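Local coordinates for protein arginine decarboxylase (Campylobacter jejuni subsp. jejuni, PDB 3NZP) that probably catalyses the decarboxylation of arginine to agmatine, a step in polyamine biosynthesis, with pyridoxal 5'-phosphate as cofactor, at residues A146-H151 against E172-K177; L275-S280 against G322-A327; Q458-M463 against F514-Y519. One frame throughout, in Å; residues are numbered along the deposited sequence.

Interaction 1. Residues A146-H151 against E172-K177; sequences AAEMGH and ERFKPK
Two N-H groups of one guanidinium converge on Glu148 OE2: Arg173 NE at 3.1 Å, meeting its syn lone pair, and Arg173 NH2 through a weak bond at 3.2 Å. NE donates almost within its own plane, and the carboxylate and guanidinium planes differ by only 11°, so the two groups meet edge to edge, nearly coplanar, in a salt bridge. NH2 also reaches the second oxygen, Glu148 OE1, but that bond is doubtful, because the position of OE1 is less certain. The side chains of Glu148 and Arg173 cross at about a right angle. Glu148 has CG anti to its carbonyl carbon (chi1 -57°) and continues extended, whereas bends at chi2 and chi3 fold the Arg173 chain.

The ring of Phe174 lies close to the same carboxylate, its CD2 3.3 Å from Glu148 OE2, with the two planes inclined by 43°. Nearer the backbone, Pro176 CB rests against Glu148 CA at 3.7 Å and against the start of that side chain. One residue earlier, Ala147 CB packs on Lys177 C at 3.9 Å.

The contact joins the C-terminal end of barrel helix 137-148, closed by a Schellman motif with Gly150 at positive phi, to the loop between helix 160-170 and strand 179-183. In the beta/alpha barrel this is the side where strands begin, away from the cofactor end. The second subunit also reaches it: Arg173 NH1 forms a salt bridge with Glu595 of that subunit, and Glu148 O is hydrogen-bonded to its Ser581. Glu148 is buried and matched by a guanidinium, so it is probably ionised, while Arg173 divides its charge between an acid of its own chain and one across the dimer interface.

Interaction 2. Residues L275-S280 against G322-A327; sequences LAVEYS and GRFVAA. With PLP (pyridoxal-5'-phosphate), chain E.
Leu275 CD1 lies over one face of the Phe324 ring, 3.7 Å from the centroid and 25° off the ring normal, a CH-pi contact displaced toward the rim atoms CG and CD1. At the edge of the same ring, in its plane, sits Ala276 O, 3.8 Å from Phe324 CD1. The guanidinium of Arg323 likewise receives a partner at its edge: NH2 donates to Tyr279 OH over 3.0 Å, with the hydroxyl oxygen in the guanidinium plane and an N-H...O angle of 146°. The tyrosine ring stands almost perpendicular to the guanidinium, the two planes 82° apart, and carries Val277 CG1 of its own segment over one face, offset toward the rim.

Val277 CG2 meets the helical turn, 3.5 Å from Phe324 CA, and also touches Arg323 CG. The same Val277 CG2 lies 4.0 Å from Ala327 CB. Arg323 leaves the helix with CG anti to the backbone N and bends at chi3, while its NH1 is held by Ser236.

Both segments follow neighbouring strands of the beta/alpha barrel, the seventh (268-272) and the eighth (316-319), at the end where these barrels bind their ligands. Gly322 N, beside the short helix 323-326, donates to the phosphate of pyridoxal 5'-phosphate at O2P. Arg323 N reaches PLP O2P at 2.7 Å, and the backbone N-H groups gathered there may help to offset the negative charge. Gly274, just before Leu275, adds its own backbone N, so both strand-end loops hold the cofactor, as in the common phosphate-binding arrangement of this fold. Phe324 meanwhile also packs against Gln58, Asn61 and Ile62 of helix 52-72.

Interaction 3. Residues Q458-M463 against F514-Y519; sequences QNFPIM and FLVGAY. With PLP (pyridoxal-5'-phosphate), chain E.
The ring of Phe460 turns its edge toward two successive carbonyl oxygens, with CD2 3.5 Å from Phe514 O and CE2 3.4 Å from Leu515 O, the latter in the ring plane. Aromatic C-H groups, which carry slight positive charge, thus face the oxygens. This happens where two antiparallel strands of the beta domain, 462-464 and 510-513, run out into loops. Phe514 N donates to Pro461 O over 3.1 Å at a nearly straight 166°, carrying the strand pairing one step beyond the backbone bonding of Met463 with Gly512. Leu515 then adopts left-handed backbone angles (phi 63°), and the chain turns away toward the cofactor.

Apolar groups fill in around this junction. Pro461 CG is wedged against Phe514 CB at 3.7 Å and Leu515 CD2 at 3.8 Å, the proline and leucine side chains crossing at about a right angle. Val516 CG2 sits over one face of the Phe460 ring, offset toward its rim. Met463, here selenomethionine, has CG between its backbone N and carbonyl carbon (chi1 73°), and this CG approaches Phe514 CE1. Its selenium lies obliquely to the phenyl ring, 5.2 Å from the centroid, in a Met-aromatic contact. The Phe514 ring also meets Trp9 and, edge-to-face, Phe14.

All the touching residues are buried, and the same loop runs on to a residue of the cofactor site. At its far end Tyr519, which also packs on Arg323 and Val87, presents the edge of its ring to the phosphate of pyridoxal 5'-phosphate: Tyr519 OH donates to PLP O3P at 2.6 Å, with that oxygen in the ring plane.

Overall arrangement
From the N terminus the three contacts follow in series, with none nested or crossing. Interaction 1 closes a loop of 20 residues holding strand 152-157 and helix 160-170, at the barrel's rim beside the second subunit. Interaction 2 bridges 41 residues between the ends of the last two barrel strands, its centre about 35 Å from that of interaction 1. Interaction 3 closes a 50-residue excursion between antiparallel strands 462-464 and 510-513 of the mixed sheet. Interactions 2 and 3 lie side by side, centres about 10 Å apart, and meet through a probable hydrogen bond, Ala327 O to Gly517 N at 2.9 Å. Barrel and beta domain are thereby tied together beside the cofactor, which both contacts touch.

Interaction 1. Residues A146-H151 against E172-K177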
loop_
_atom_site.group_PDB
_atom_site.type_symbol
_atom_site.label_atom_id
_atom_site.label_comp_id
_atom_site.label_asym_id
_atom_site.label_seq_id
_atom_site.Cartn_x
_atom_site.Cartn_y
_atom_site.Cartn_z
ATOM N N ALA B 146 -0.406 3.961 -32.874
ATOM C CA ALA B 146 0.255 2.673 -32.632
ATOM C C ALA B 146 -0.105 1.730 -33.776
ATOM O O ALA B 146 0.667 0.850 -34.136
ATOM C CB ALA B 146 -0.200 2.096 -31.299
ATOM N N ALA B 147 -1.296 1.925 -34.331
ATOM C CA ALA B 147 -1.768 1.113 -35.441
ATOM C C ALA B 147 -1.009 1.504 -36.702
ATOM O O ALA B 147 -0.521 0.643 -37.443
ATOM C CB ALA B 147 -3.251 1.337 -35.645
ATOM N N GLU B 148 -0.911 2.816 -36.923
ATOM C CA GLU B 148 -0.237 3.395 -38.090
ATOM C C GLU B 148 1.236 3.040 -38.056
ATOM O O GLU B 148 1.895 2.935 -39.081
ATOM C CB GLU B 148 -0.432 4.913 -38.074
ATOM C CG GLU B 148 -1.907 5.296 -38.057
ATOM C CD GLU B 148 -2.176 6.690 -37.525
ATOM O OE1 GLU B 148 -1.236 7.319 -36.987
ATOM O OE2 GLU B 148 -3.347 7.151 -37.636
HETATM N N MSE B 149 1.730 2.834 -36.850
HETATM C CA MSE B 149 3.120 2.500 -36.608
HETATM C C MSE B 149 3.408 1.069 -37.039
HETATM O O MSE B 149 4.564 0.663 -37.125
HETATM C CB MSE B 149 3.372 2.647 -35.124
HETATM C CG MSE B 149 4.802 2.620 -34.700
HETATM SE SE MSE B 149 4.799 3.090 -32.824
HETATM C CE MSE B 149 4.151 4.962 -33.008
ATOM N N GLY B 150 2.339 0.315 -37.289
ATOM C CA GLY B 150 2.457 -1.070 -37.703
ATOM C C GLY B 150 2.198 -2.103 -36.607
ATOM O O GLY B 150 2.443 -3.299 -36.798
ATOM N N HIS B 151 1.691 -1.658 -35.464
ATOM C CA HIS B 151 1.425 -2.554 -34.344
ATOM C C HIS B 151 0.081 -3.247 -34.399
ATOM O O HIS B 151 -0.865 -2.755 -35.001
ATOM C CB HIS B 151 1.515 -1.789 -33.022
ATOM C CG HIS B 151 2.829 -1.933 -32.333
ATOM N ND1 HIS B 151 3.475 -0.872 -31.735
ATOM C CD2 HIS B 151 3.621 -3.015 -32.141
ATOM C CE1 HIS B 151 4.611 -1.295 -31.206
ATOM N NE2 HIS B 151 4.721 -2.591 -31.439
ATOM N N GLU B 172 -11.000 10.797 -38.798
ATOM C CA GLU B 172 -10.164 11.978 -38.671
ATOM C C GLU B 172 -8.709 11.601 -38.902
ATOM O O GLU B 172 -7.931 12.406 -39.403
ATOM C CB GLU B 172 -10.305 12.592 -37.280
ATOM C CG GLU B 172 -11.075 13.894 -37.235
ATOM C CD GLU B 172 -10.865 14.631 -35.921
ATOM O OE1 GLU B 172 -11.346 15.779 -35.802
ATOM O OE2 GLU B 172 -10.217 14.062 -35.014
ATOM N N ARG B 173 -8.344 10.377 -38.530
ATOM C CA ARG B 173 -6.969 9.911 -38.703
ATOM C C ARG B 173 -6.729 9.422 -40.125
ATOM O O ARG B 173 -7.257 9.975 -41.083
ATOM C CB ARG B 173 -6.657 8.786 -37.721
ATOM C CG ARG B 173 -6.833 9.155 -36.266
ATOM C CD ARG B 173 -5.748 10.086 -35.814
ATOM N NE ARG B 173 -4.434 9.489 -36.000
ATOM C CZ ARG B 173 -3.311 10.008 -35.519
ATOM N NH1 ARG B 173 -3.355 11.137 -34.825
ATOM N NH2 ARG B 173 -2.151 9.398 -35.726
ATOM N N PHE B 174 -5.932 8.376 -40.264
ATOM C CA PHE B 174 -5.630 7.851 -41.582
ATOM C C PHE B 174 -6.234 6.480 -41.820
ATOM O O PHE B 174 -7.120 6.036 -41.079
ATOM C CB PHE B 174 -4.126 7.789 -41.764
ATOM C CG PHE B 174 -3.425 9.019 -41.291
ATOM C CD1 PHE B 174 -3.729 10.261 -41.839
ATOM C CD2 PHE B 174 -2.484 8.945 -40.275
ATOM C CE1 PHE B 174 -3.096 11.413 -41.384
ATOM C CE2 PHE B 174 -1.847 10.086 -39.811
ATOM C CZ PHE B 174 -2.157 11.326 -40.366
ATOM N N LYS B 175 -5.745 5.807 -42.853
ATOM C CA LYS B 175 -6.249 4.489 -43.211
ATOM C C LYS B 175 -6.089 3.483 -42.085
ATOM O O LYS B 175 -7.064 2.863 -41.654
ATOM C CB LYS B 175 -5.536 3.970 -44.466
ATOM C CG LYS B 175 -6.114 2.674 -45.049
ATOM C CD LYS B 175 -7.452 2.899 -45.771
ATOM C CE LYS B 175 -7.988 1.600 -46.383
ATOM N NZ LYS B 175 -8.296 0.565 -45.352
ATOM N N PRO B 176 -4.858 3.308 -41.577
ATOM C CA PRO B 176 -4.628 2.344 -40.487
ATOM C C PRO B 176 -5.443 2.654 -39.229
ATOM O O PRO B 176 -5.305 3.725 -38.623
ATOM C CB PRO B 176 -3.118 2.445 -40.240
ATOM C CG PRO B 176 -2.585 2.939 -41.569
ATOM C CD PRO B 176 -3.605 3.984 -41.948
ATOM N N LYS B 177 -6.311 1.724 -38.852
ATOM C CA LYS B 177 -7.120 1.900 -37.657
ATOM C C LYS B 177 -6.966 0.702 -36.728
ATOM O O LYS B 177 -6.783 -0.436 -37.172
ATOM C CB LYS B 177 -8.597 2.139 -38.009
ATOM C CG LYS B 177 -9.005 1.723 -39.423
ATOM C CD LYS B 177 -10.456 2.098 -39.754
ATOM C CE LYS B 177 -10.702 3.606 -39.710
ATOM N NZ LYS B 177 -9.837 4.369 -40.664
#

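Interaction 2. Residues L275-S280 against G322-A327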
loop_
_atom_site.group_PDB
_atom_site.type_symbol
_atom_site.label_atom_id
_atom_site.label_comp_id
_atom_site.label_asym_id
_atom_site.label_seq_id
_atom_site.Cartn_x
_atom_site.Cartn_y
_atom_site.Cartn_z
ATOM N N LEU B 275 -5.840 -16.370 -13.399
ATOM C CA LEU B 275 -5.106 -17.608 -13.193
ATOM C C LEU B 275 -4.394 -17.403 -11.868
ATOM O O LEU B 275 -3.568 -16.492 -11.741
ATOM C CB LEU B 275 -4.079 -17.785 -14.302
ATOM C CG LEU B 275 -3.727 -19.217 -14.691
ATOM C CD1 LEU B 275 -2.432 -19.195 -15.493
ATOM C CD2 LEU B 275 -3.577 -20.078 -13.447
ATOM N N ALA B 276 -4.719 -18.234 -10.880
ATOM C CA ALA B 276 -4.122 -18.104 -9.554
ATOM C C ALA B 276 -2.708 -18.661 -9.457
ATOM O O ALA B 276 -2.280 -19.482 -10.270
ATOM C CB ALA B 276 -5.021 -18.757 -8.521
ATOM N N VAL B 277 -1.976 -18.200 -8.450
ATOM C CA VAL B 277 -0.610 -18.666 -8.217
ATOM C C VAL B 277 -0.572 -19.410 -6.883
ATOM O O VAL B 277 -1.271 -19.031 -5.947
ATOM C CB VAL B 277 0.382 -17.471 -8.167
ATOM C CG1 VAL B 277 1.696 -17.892 -7.533
ATOM C CG2 VAL B 277 0.630 -16.950 -9.574
ATOM N N GLU B 278 0.226 -20.471 -6.794
ATOM C CA GLU B 278 0.312 -21.201 -5.537
ATOM C C GLU B 278 1.312 -20.540 -4.585
ATOM O O GLU B 278 2.518 -20.586 -4.822
ATOM C CB GLU B 278 0.728 -22.647 -5.775
ATOM C CG GLU B 278 0.677 -23.462 -4.496
ATOM C CD GLU B 278 -0.704 -23.403 -3.856
ATOM O OE1 GLU B 278 -1.675 -23.875 -4.497
ATOM O OE2 GLU B 278 -0.818 -22.872 -2.727
ATOM N N TYR B 279 0.806 -19.938 -3.512
ATOM C CA TYR B 279 1.638 -19.235 -2.532
ATOM C C TYR B 279 1.817 -20.025 -1.239
ATOM O O TYR B 279 2.736 -19.777 -0.455
ATOM C CB TYR B 279 1.005 -17.876 -2.211
ATOM C CG TYR B 279 1.141 -16.836 -3.311
ATOM C CD1 TYR B 279 2.323 -16.123 -3.469
ATOM C CD2 TYR B 279 0.082 -16.548 -4.174
ATOM C CE1 TYR B 279 2.455 -15.144 -4.450
ATOM C CE2 TYR B 279 0.201 -15.565 -5.168
ATOM C CZ TYR B 279 1.393 -14.869 -5.293
ATOM O OH TYR B 279 1.543 -13.879 -6.255
ATOM N N SER B 280 0.916 -20.971 -1.023
ATOM C CA SER B 280 0.948 -21.800 0.165
ATOM C C SER B 280 2.221 -22.620 0.294
ATOM O O SER B 280 2.658 -23.247 -0.668
ATOM C CB SER B 280 -0.232 -22.743 0.158
ATOM O OG SER B 280 -0.012 -23.761 1.106
ATOM N N GLY B 322 -1.115 -12.204 -15.706
ATOM C CA GLY B 322 0.161 -11.586 -15.425
ATOM C C GLY B 322 0.782 -12.155 -14.166
ATOM O O GLY B 322 1.947 -12.546 -14.153
ATOM N N ARG B 323 0.002 -12.211 -13.096
ATOM C CA ARG B 323 0.515 -12.725 -11.839
ATOM C C ARG B 323 1.228 -14.063 -12.028
ATOM O O ARG B 323 2.339 -14.259 -11.544
ATOM C CB ARG B 323 -0.624 -12.888 -10.842
ATOM C CG ARG B 323 -0.179 -13.384 -9.489
ATOM C CD ARG B 323 -1.382 -13.787 -8.676
ATOM N NE ARG B 323 -2.207 -12.653 -8.272
ATOM C CZ ARG B 323 -1.946 -11.889 -7.217
ATOM N NH1 ARG B 323 -2.741 -10.880 -6.917
ATOM N NH2 ARG B 323 -0.888 -12.134 -6.458
ATOM N N PHE B 324 0.595 -14.973 -12.755
ATOM C CA PHE B 324 1.147 -16.296 -12.992
ATOM C C PHE B 324 2.546 -16.288 -13.597
ATOM O O PHE B 324 3.463 -16.973 -13.114
ATOM C CB PHE B 324 0.210 -17.076 -13.906
ATOM C CG PHE B 324 0.585 -18.502 -14.065
ATOM C CD1 PHE B 324 0.148 -19.451 -13.152
ATOM C CD2 PHE B 324 1.412 -18.897 -15.112
ATOM C CE1 PHE B 324 0.530 -20.783 -13.270
ATOM C CE2 PHE B 324 1.802 -20.221 -15.244
ATOM C CZ PHE B 324 1.361 -21.171 -14.318
ATOM N N VAL B 325 2.721 -15.501 -14.650
ATOM C CA VAL B 325 4.001 -15.438 -15.342
ATOM C C VAL B 325 5.062 -14.586 -14.642
ATOM O O VAL B 325 6.267 -14.805 -14.816
ATOM C CB VAL B 325 3.773 -14.947 -16.803
ATOM C CG1 VAL B 325 3.379 -13.501 -16.816
ATOM C CG2 VAL B 325 5.000 -15.183 -17.627
ATOM N N ALA B 326 4.628 -13.648 -13.811
ATOM C CA ALA B 326 5.591 -12.786 -13.141
ATOM C C ALA B 326 5.942 -13.117 -11.685
ATOM O O ALA B 326 7.013 -12.753 -11.204
ATOM C CB ALA B 326 5.133 -11.353 -13.249
ATOM N N ALA B 327 5.063 -13.828 -10.997
ATOM C CA ALA B 327 5.284 -14.150 -9.596
ATOM C C ALA B 327 6.653 -14.704 -9.156
ATOM O O ALA B 327 7.355 -14.046 -8.403
ATOM C CB ALA B 327 4.181 -15.074 -9.118
HETATM N N1 PLP E . -6.554 -8.180 -17.337
HETATM C C2 PLP E . -7.050 -6.978 -17.025
HETATM C C2A PLP E . -8.016 -6.317 -17.971
HETATM C C3 PLP E . -6.648 -6.325 -15.822
HETATM O O3 PLP E . -7.149 -5.087 -15.499
HETATM C C4 PLP E . -5.716 -7.018 -14.936
HETATM C C4A PLP E . -5.270 -6.402 -13.670
HETATM C C5 PLP E . -5.225 -8.316 -15.348
HETATM C C6 PLP E . -5.688 -8.854 -16.557
HETATM C C5A PLP E . -4.232 -9.115 -14.491
HETATM O O4P PLP E . -4.888 -10.181 -13.780
HETATM P P PLP E . -3.769 -10.980 -12.920
HETATM O O1P PLP E . -4.369 -12.232 -12.421
HETATM O O2P PLP E . -2.493 -11.341 -13.816
HETATM O O3P PLP E . -3.306 -10.096 -11.670
#

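Interaction 3. Residues Q458-M463 against F514-Y519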
loop_
_atom_site.group_PDB
_atom_site.type_symbol
_atom_site.label_atom_id
_atom_site.label_comp_id
_atom_site.label_asym_id
_atom_site.label_seq_id
_atom_site.Cartn_x
_atom_site.Cartn_y
_atom_site.Cartn_z
ATOM N N GLN B 458 -2.464 -11.819 1.565
ATOM C CA GLN B 458 -1.317 -12.293 0.763
ATOM C C GLN B 458 -0.068 -12.696 1.562
ATOM O O GLN B 458 0.576 -11.862 2.199
ATOM C CB GLN B 458 -0.921 -11.228 -0.283
ATOM C CG GLN B 458 -0.045 -11.778 -1.382
ATOM C CD GLN B 458 -0.660 -13.014 -1.997
ATOM O OE1 GLN B 458 -1.708 -12.949 -2.649
ATOM N NE2 GLN B 458 -0.022 -14.158 -1.772
ATOM N N ASN B 459 0.275 -13.979 1.521
ATOM C CA ASN B 459 1.436 -14.469 2.247
ATOM C C ASN B 459 2.467 -15.028 1.281
ATOM O O ASN B 459 2.129 -15.786 0.377
ATOM C CB ASN B 459 1.015 -15.554 3.246
ATOM C CG ASN B 459 1.396 -15.202 4.685
ATOM O OD1 ASN B 459 0.601 -14.590 5.430
ATOM N ND2 ASN B 459 2.624 -15.568 5.081
ATOM N N PHE B 460 3.727 -14.655 1.468
ATOM C CA PHE B 460 4.768 -15.149 0.579
ATOM C C PHE B 460 5.614 -16.200 1.254
ATOM O O PHE B 460 5.964 -16.072 2.426
ATOM C CB PHE B 460 5.676 -14.018 0.112
ATOM C CG PHE B 460 4.951 -12.915 -0.569
ATOM C CD1 PHE B 460 4.371 -11.884 0.173
ATOM C CD2 PHE B 460 4.809 -12.915 -1.952
ATOM C CE1 PHE B 460 3.658 -10.869 -0.461
ATOM C CE2 PHE B 460 4.098 -11.907 -2.597
ATOM C CZ PHE B 460 3.520 -10.880 -1.851
ATOM N N PRO B 461 5.954 -17.264 0.519
ATOM C CA PRO B 461 6.774 -18.304 1.130
ATOM C C PRO B 461 8.074 -17.731 1.656
ATOM O O PRO B 461 8.692 -16.874 1.022
ATOM C CB PRO B 461 6.977 -19.304 -0.008
ATOM C CG PRO B 461 6.821 -18.467 -1.248
ATOM C CD PRO B 461 5.663 -17.572 -0.890
ATOM N N ILE B 462 8.484 -18.209 2.827
ATOM C CA ILE B 462 9.716 -17.735 3.463
ATOM C C ILE B 462 10.594 -18.894 3.923
ATOM O O ILE B 462 10.129 -19.758 4.656
ATOM C CB ILE B 462 9.362 -16.866 4.673
ATOM C CG1 ILE B 462 8.564 -15.655 4.205
ATOM C CG2 ILE B 462 10.617 -16.462 5.402
ATOM C CD1 ILE B 462 7.969 -14.838 5.320
HETATM N N MSE B 463 11.852 -18.915 3.492
HETATM C CA MSE B 463 12.771 -19.980 3.895
HETATM C C MSE B 463 14.218 -19.498 3.840
HETATM O O MSE B 463 14.569 -18.678 2.988
HETATM C CB MSE B 463 12.640 -21.195 2.983
HETATM C CG MSE B 463 13.226 -20.968 1.611
HETATM SE SE MSE B 463 13.146 -22.548 0.521
HETATM C CE MSE B 463 14.492 -23.600 1.424
ATOM N N PHE B 514 9.891 -15.567 -1.502
ATOM C CA PHE B 514 9.619 -15.933 -2.889
ATOM C C PHE B 514 8.261 -15.541 -3.475
ATOM O O PHE B 514 7.339 -15.181 -2.753
ATOM C CB PHE B 514 9.843 -17.441 -3.064
ATOM C CG PHE B 514 11.239 -17.894 -2.695
ATOM C CD1 PHE B 514 11.658 -17.873 -1.362
ATOM C CD2 PHE B 514 12.154 -18.291 -3.685
ATOM C CE1 PHE B 514 12.971 -18.226 -1.011
ATOM C CE2 PHE B 514 13.478 -18.646 -3.348
ATOM C CZ PHE B 514 13.887 -18.616 -2.006
ATOM N N LEU B 515 8.166 -15.602 -4.802
ATOM C CA LEU B 515 6.927 -15.290 -5.498
ATOM C C LEU B 515 6.539 -13.852 -5.283
ATOM O O LEU B 515 5.367 -13.475 -5.351
ATOM C CB LEU B 515 5.819 -16.204 -4.982
ATOM C CG LEU B 515 5.782 -17.616 -5.569
ATOM C CD1 LEU B 515 7.163 -18.179 -5.820
ATOM C CD2 LEU B 515 5.008 -18.482 -4.598
ATOM N N VAL B 516 7.548 -13.037 -5.057
ATOM C CA VAL B 516 7.333 -11.634 -4.792
ATOM C C VAL B 516 7.496 -10.784 -6.061
ATOM O O VAL B 516 7.543 -9.558 -6.005
ATOM C CB VAL B 516 8.311 -11.212 -3.695
ATOM C CG1 VAL B 516 9.718 -11.120 -4.258
ATOM C CG2 VAL B 516 7.845 -9.949 -3.060
ATOM N N GLY B 517 7.539 -11.450 -7.210
ATOM C CA GLY B 517 7.714 -10.748 -8.467
ATOM C C GLY B 517 6.463 -10.143 -9.087
ATOM O O GLY B 517 6.504 -9.618 -10.197
ATOM N N ALA B 518 5.339 -10.196 -8.391
ATOM C CA ALA B 518 4.133 -9.627 -8.957
ATOM C C ALA B 518 3.425 -8.681 -7.985
ATOM O O ALA B 518 3.226 -9.002 -6.808
ATOM C CB ALA B 518 3.200 -10.730 -9.384
ATOM N N TYR B 519 3.069 -7.499 -8.476
ATOM C CA TYR B 519 2.378 -6.533 -7.649
ATOM C C TYR B 519 3.121 -5.983 -6.412
ATOM O O TYR B 519 2.641 -5.050 -5.785
ATOM C CB TYR B 519 1.051 -7.136 -7.204
ATOM C CG TYR B 519 0.068 -7.288 -8.325
ATOM C CD1 TYR B 519 -0.304 -6.183 -9.088
ATOM C CD2 TYR B 519 -0.543 -8.520 -8.592
ATOM C CE1 TYR B 519 -1.264 -6.290 -10.080
ATOM C CE2 TYR B 519 -1.508 -8.641 -9.586
ATOM C CZ TYR B 519 -1.867 -7.517 -10.322
ATOM O OH TYR B 519 -2.862 -7.575 -11.263
HETATM N N1 PLP E . -6.554 -8.180 -17.337
HETATM C C2 PLP E . -7.050 -6.978 -17.025
HETATM C C2A PLP E . -8.016 -6.317 -17.971
HETATM C C3 PLP E . -6.648 -6.325 -15.822
HETATM O O3 PLP E . -7.149 -5.087 -15.499
HETATM C C4 PLP E . -5.716 -7.018 -14.936
HETATM C C4A PLP E . -5.270 -6.402 -13.670
HETATM C C5 PLP E . -5.225 -8.316 -15.348
HETATM C C6 PLP E . -5.688 -8.854 -16.557
HETATM C C5A PLP E . -4.232 -9.115 -14.491
HETATM O O4P PLP E . -4.888 -10.181 -13.780
HETATM P P PLP E . -3.769 -10.980 -12.920
HETATM O O1P PLP E . -4.369 -12.232 -12.421
HETATM O O2P PLP E . -2.493 -11.341 -13.816
HETATM O O3P PLP E . -3.306 -10.096 -11.670
#